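Long-range contact in ZmpA Glycopeptidase (Clostridium perfringens, PDB 6XSX), which is the M60 peptidase module of a larger multidomain glycopeptidase and probably cleaves the polypeptide backbone of glycoproteins: residues 177-189 and 206-218. Sequence-based numbering, arbitrary orientation.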
# COMPACT_ATOMS: atom_id res chain seq x y z
N ASP A 177 27.55 -5.95 1.86
CA ASP A 177 26.71 -7.06 2.29
C ASP A 177 25.34 -6.88 1.64
O ASP A 177 24.51 -6.13 2.14
CB ASP A 177 26.62 -7.12 3.83
CG ASP A 177 25.97 -8.38 4.39
OD1 ASP A 177 25.46 -9.20 3.59
OD2 ASP A 177 25.96 -8.54 5.63
N VAL A 178 25.11 -7.57 0.51
CA VAL A 178 23.94 -7.27 -0.31
C VAL A 178 23.45 -8.52 -1.03
O VAL A 178 24.26 -9.28 -1.56
CB VAL A 178 24.21 -6.14 -1.32
CG1 VAL A 178 25.38 -6.46 -2.26
CG2 VAL A 178 22.98 -5.81 -2.15
N PHE A 179 22.11 -8.66 -1.10
CA PHE A 179 21.43 -9.60 -1.99
C PHE A 179 20.19 -8.94 -2.58
O PHE A 179 19.40 -8.34 -1.84
CB PHE A 179 21.05 -10.88 -1.23
CG PHE A 179 20.22 -11.84 -2.03
CD1 PHE A 179 20.79 -12.63 -3.02
CD2 PHE A 179 18.85 -11.96 -1.80
CE1 PHE A 179 20.02 -13.52 -3.76
CE2 PHE A 179 18.08 -12.84 -2.55
CZ PHE A 179 18.67 -13.62 -3.52
N ASP A 180 20.02 -9.05 -3.90
CA ASP A 180 18.88 -8.43 -4.58
C ASP A 180 17.99 -9.50 -5.20
O ASP A 180 18.49 -10.44 -5.81
CB ASP A 180 19.32 -7.46 -5.68
CG ASP A 180 19.78 -6.09 -5.19
OD1 ASP A 180 19.44 -5.73 -4.05
OD2 ASP A 180 20.46 -5.38 -5.96
N VAL A 181 16.67 -9.30 -5.09
CA VAL A 181 15.70 -10.05 -5.88
C VAL A 181 15.01 -9.10 -6.86
O VAL A 181 14.33 -8.16 -6.43
CB VAL A 181 14.63 -10.74 -5.01
CG1 VAL A 181 13.72 -11.63 -5.85
CG2 VAL A 181 15.24 -11.52 -3.85
N PHE A 182 15.19 -9.37 -8.16
CA PHE A 182 14.47 -8.68 -9.22
C PHE A 182 13.32 -9.54 -9.70
O PHE A 182 13.52 -10.67 -10.16
CB PHE A 182 15.39 -8.41 -10.42
CG PHE A 182 16.61 -7.60 -10.07
CD1 PHE A 182 16.64 -6.23 -10.30
CD2 PHE A 182 17.73 -8.19 -9.50
CE1 PHE A 182 17.76 -5.48 -9.97
CE2 PHE A 182 18.85 -7.44 -9.17
CZ PHE A 182 18.86 -6.09 -9.41
N SER A 183 12.10 -9.00 -9.58
CA SER A 183 10.91 -9.63 -10.13
C SER A 183 10.60 -8.94 -11.46
O SER A 183 11.44 -8.20 -11.97
CB SER A 183 9.77 -9.54 -9.16
OG SER A 183 9.33 -8.20 -9.00
N ASP A 184 9.41 -9.17 -12.02
CA ASP A 184 9.03 -8.44 -13.22
C ASP A 184 8.94 -6.95 -12.91
O ASP A 184 9.38 -6.11 -13.71
CB ASP A 184 7.77 -8.99 -13.89
CG ASP A 184 7.96 -10.39 -14.47
OD1 ASP A 184 9.11 -10.75 -14.80
OD2 ASP A 184 6.96 -11.12 -14.56
N LYS A 185 8.40 -6.63 -11.73
CA LYS A 185 7.97 -5.26 -11.46
C LYS A 185 8.65 -4.68 -10.23
O LYS A 185 8.41 -3.53 -9.90
CB LYS A 185 6.44 -5.18 -11.30
CG LYS A 185 5.62 -5.55 -12.53
CD LYS A 185 5.85 -4.70 -13.77
CE LYS A 185 5.37 -3.26 -13.62
NZ LYS A 185 5.31 -2.56 -14.92
N THR A 186 9.48 -5.48 -9.52
CA THR A 186 10.01 -5.00 -8.25
C THR A 186 11.48 -5.36 -8.06
O THR A 186 12.04 -6.21 -8.76
CB THR A 186 9.21 -5.51 -7.04
OG1 THR A 186 9.72 -6.79 -6.70
CG2 THR A 186 7.71 -5.56 -7.26
N LEU A 187 12.06 -4.68 -7.06
CA LEU A 187 13.36 -4.99 -6.49
C LEU A 187 13.21 -5.09 -4.97
O LEU A 187 12.58 -4.24 -4.33
CB LEU A 187 14.39 -3.92 -6.88
CG LEU A 187 15.71 -3.93 -6.11
CD1 LEU A 187 16.42 -5.27 -6.23
CD2 LEU A 187 16.63 -2.79 -6.56
N VAL A 188 13.75 -6.18 -4.41
CA VAL A 188 13.90 -6.32 -2.98
C VAL A 188 15.40 -6.38 -2.68
O VAL A 188 16.10 -7.29 -3.12
CB VAL A 188 13.17 -7.57 -2.45
CG1 VAL A 188 13.50 -7.86 -0.99
CG2 VAL A 188 11.66 -7.48 -2.64
N ASN A 189 15.88 -5.40 -1.90
CA ASN A 189 17.28 -5.19 -1.59
C ASN A 189 17.48 -5.38 -0.09
O ASN A 189 16.94 -4.60 0.70
CB ASN A 189 17.71 -3.79 -2.04
CG ASN A 189 19.07 -3.37 -1.51
OD1 ASN A 189 19.16 -2.69 -0.49
ND2 ASN A 189 20.12 -3.76 -2.21
N PRO A 206 14.38 -17.65 -3.19
CA PRO A 206 14.18 -16.33 -3.77
C PRO A 206 13.13 -16.26 -4.88
O PRO A 206 12.51 -15.22 -5.08
CB PRO A 206 15.55 -15.91 -4.33
CG PRO A 206 16.40 -17.17 -4.30
CD PRO A 206 15.78 -18.10 -3.28
N SER A 207 12.94 -17.36 -5.62
CA SER A 207 11.96 -17.36 -6.69
C SER A 207 10.58 -16.98 -6.15
O SER A 207 9.79 -16.35 -6.85
CB SER A 207 11.91 -18.68 -7.41
OG SER A 207 11.52 -19.71 -6.51
N GLU A 208 10.32 -17.35 -4.89
CA GLU A 208 9.05 -17.06 -4.23
C GLU A 208 8.97 -15.59 -3.81
O GLU A 208 7.90 -14.98 -3.85
CB GLU A 208 8.88 -17.98 -3.03
CG GLU A 208 7.58 -17.74 -2.28
CD GLU A 208 7.37 -18.65 -1.09
OE1 GLU A 208 8.34 -18.90 -0.34
OE2 GLU A 208 6.22 -19.12 -0.91
N THR A 209 10.11 -15.03 -3.39
CA THR A 209 10.18 -13.62 -3.07
C THR A 209 9.75 -12.81 -4.28
O THR A 209 9.00 -11.85 -4.14
CB THR A 209 11.60 -13.18 -2.65
OG1 THR A 209 11.90 -13.89 -1.45
CG2 THR A 209 11.68 -11.69 -2.39
N ALA A 210 10.21 -13.22 -5.46
CA ALA A 210 9.98 -12.47 -6.69
C ALA A 210 8.53 -12.60 -7.11
O ALA A 210 7.89 -11.62 -7.49
CB ALA A 210 10.90 -12.98 -7.78
N ASN A 211 8.00 -13.83 -7.04
CA ASN A 211 6.66 -14.09 -7.53
C ASN A 211 5.63 -13.35 -6.67
O ASN A 211 4.66 -12.80 -7.18
CB ASN A 211 6.37 -15.60 -7.64
CG ASN A 211 6.94 -16.20 -8.91
OD1 ASN A 211 7.16 -15.51 -9.90
ND2 ASN A 211 7.18 -17.50 -8.90
N LYS A 212 5.89 -13.33 -5.36
CA LYS A 212 4.97 -12.72 -4.42
C LYS A 212 5.00 -11.20 -4.58
O LYS A 212 3.96 -10.55 -4.48
CB LYS A 212 5.26 -13.20 -3.00
CG LYS A 212 4.82 -14.64 -2.72
CD LYS A 212 4.88 -15.01 -1.26
CE LYS A 212 4.19 -16.33 -0.97
NZ LYS A 212 4.16 -16.62 0.48
N SER A 213 6.20 -10.65 -4.83
CA SER A 213 6.35 -9.22 -5.04
C SER A 213 5.48 -8.78 -6.22
O SER A 213 4.82 -7.75 -6.15
CB SER A 213 7.80 -8.84 -5.26
OG SER A 213 8.59 -9.17 -4.13
N ASP A 214 5.51 -9.58 -7.30
CA ASP A 214 4.76 -9.27 -8.51
C ASP A 214 3.26 -9.30 -8.21
O ASP A 214 2.52 -8.46 -8.70
CB ASP A 214 5.17 -10.18 -9.68
CG ASP A 214 6.48 -9.74 -10.32
OD1 ASP A 214 6.86 -8.57 -10.12
OD2 ASP A 214 7.11 -10.58 -11.00
N GLU A 215 2.83 -10.28 -7.41
CA GLU A 215 1.43 -10.41 -7.04
C GLU A 215 0.98 -9.17 -6.27
O GLU A 215 -0.17 -8.76 -6.42
CB GLU A 215 1.19 -11.68 -6.20
CG GLU A 215 1.20 -12.97 -7.01
CD GLU A 215 0.13 -13.10 -8.09
OE1 GLU A 215 -0.83 -12.31 -8.08
OE2 GLU A 215 0.26 -14.00 -8.94
N VAL A 216 1.86 -8.59 -5.45
CA VAL A 216 1.49 -7.42 -4.67
C VAL A 216 1.23 -6.23 -5.61
O VAL A 216 0.23 -5.54 -5.44
CB VAL A 216 2.53 -7.07 -3.58
CG1 VAL A 216 2.30 -5.70 -2.97
CG2 VAL A 216 2.56 -8.13 -2.49
N ILE A 217 2.12 -6.03 -6.60
CA ILE A 217 1.99 -4.91 -7.53
C ILE A 217 0.73 -5.08 -8.39
O ILE A 217 0.00 -4.12 -8.62
CB ILE A 217 3.26 -4.71 -8.38
CG1 ILE A 217 4.49 -4.38 -7.52
CG2 ILE A 217 3.04 -3.67 -9.47
CD1 ILE A 217 4.39 -3.05 -6.80
N LYS A 218 0.49 -6.32 -8.85
CA LYS A 218 -0.70 -6.64 -9.62
C LYS A 218 -1.95 -6.25 -8.83
O LYS A 218 -2.78 -5.48 -9.30
CB LYS A 218 -0.70 -8.12 -10.00
CG LYS A 218 -1.64 -8.51 -11.14
CD LYS A 218 -1.46 -9.94 -11.59
CE LYS A 218 -2.67 -10.50 -12.30
NZ LYS A 218 -2.84 -11.94 -11.99
O HOH W 1 11.45 -9.09 -5.94
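The carboxylate of Asp214, on helix 206-218, sits over the turn of the beta hairpin formed by strands 179-182 and 186-189. Ser183 OG and Lys185 N approach its OD1 from opposite faces: the hydroxyl donates over 2.7 Å from 47° out of the plane, the amide from the syn side, only 23° out. OD2 takes Asp184 N on its syn lone pair at 2.9 Å. At the hairpin's other end the Phe179 ring presents its edge to Pro206, whose CB lies in the ring plane, 4.0 Å from CZ. Between these ends, Val181 CG1, anti to the backbone N (chi1 -174°), packs 3.7 Å from Ala210 CB, while CG2 meets Thr209 CG2. Thr186 CG2 is pressed against Ile217 CG1 at 3.4 Å, closer than usual for two carbons, the side chains running in opposite directions. A water is hydrogen-bonded to Thr186 OG1 at 3.0 Å and donates to Val181 O. Ser213 OG turns back to its own helix, donating to Thr209 O. Three bonds thus fix the Asp214 carboxylate and tie the turn to a helix packed on the mixed sheet. Lys150, salt-bridged to Asp214 OD2, may soften the repulsion between the Asp184 and Asp214 carboxylates, whose OD2 atoms lie 3.6 Å apart.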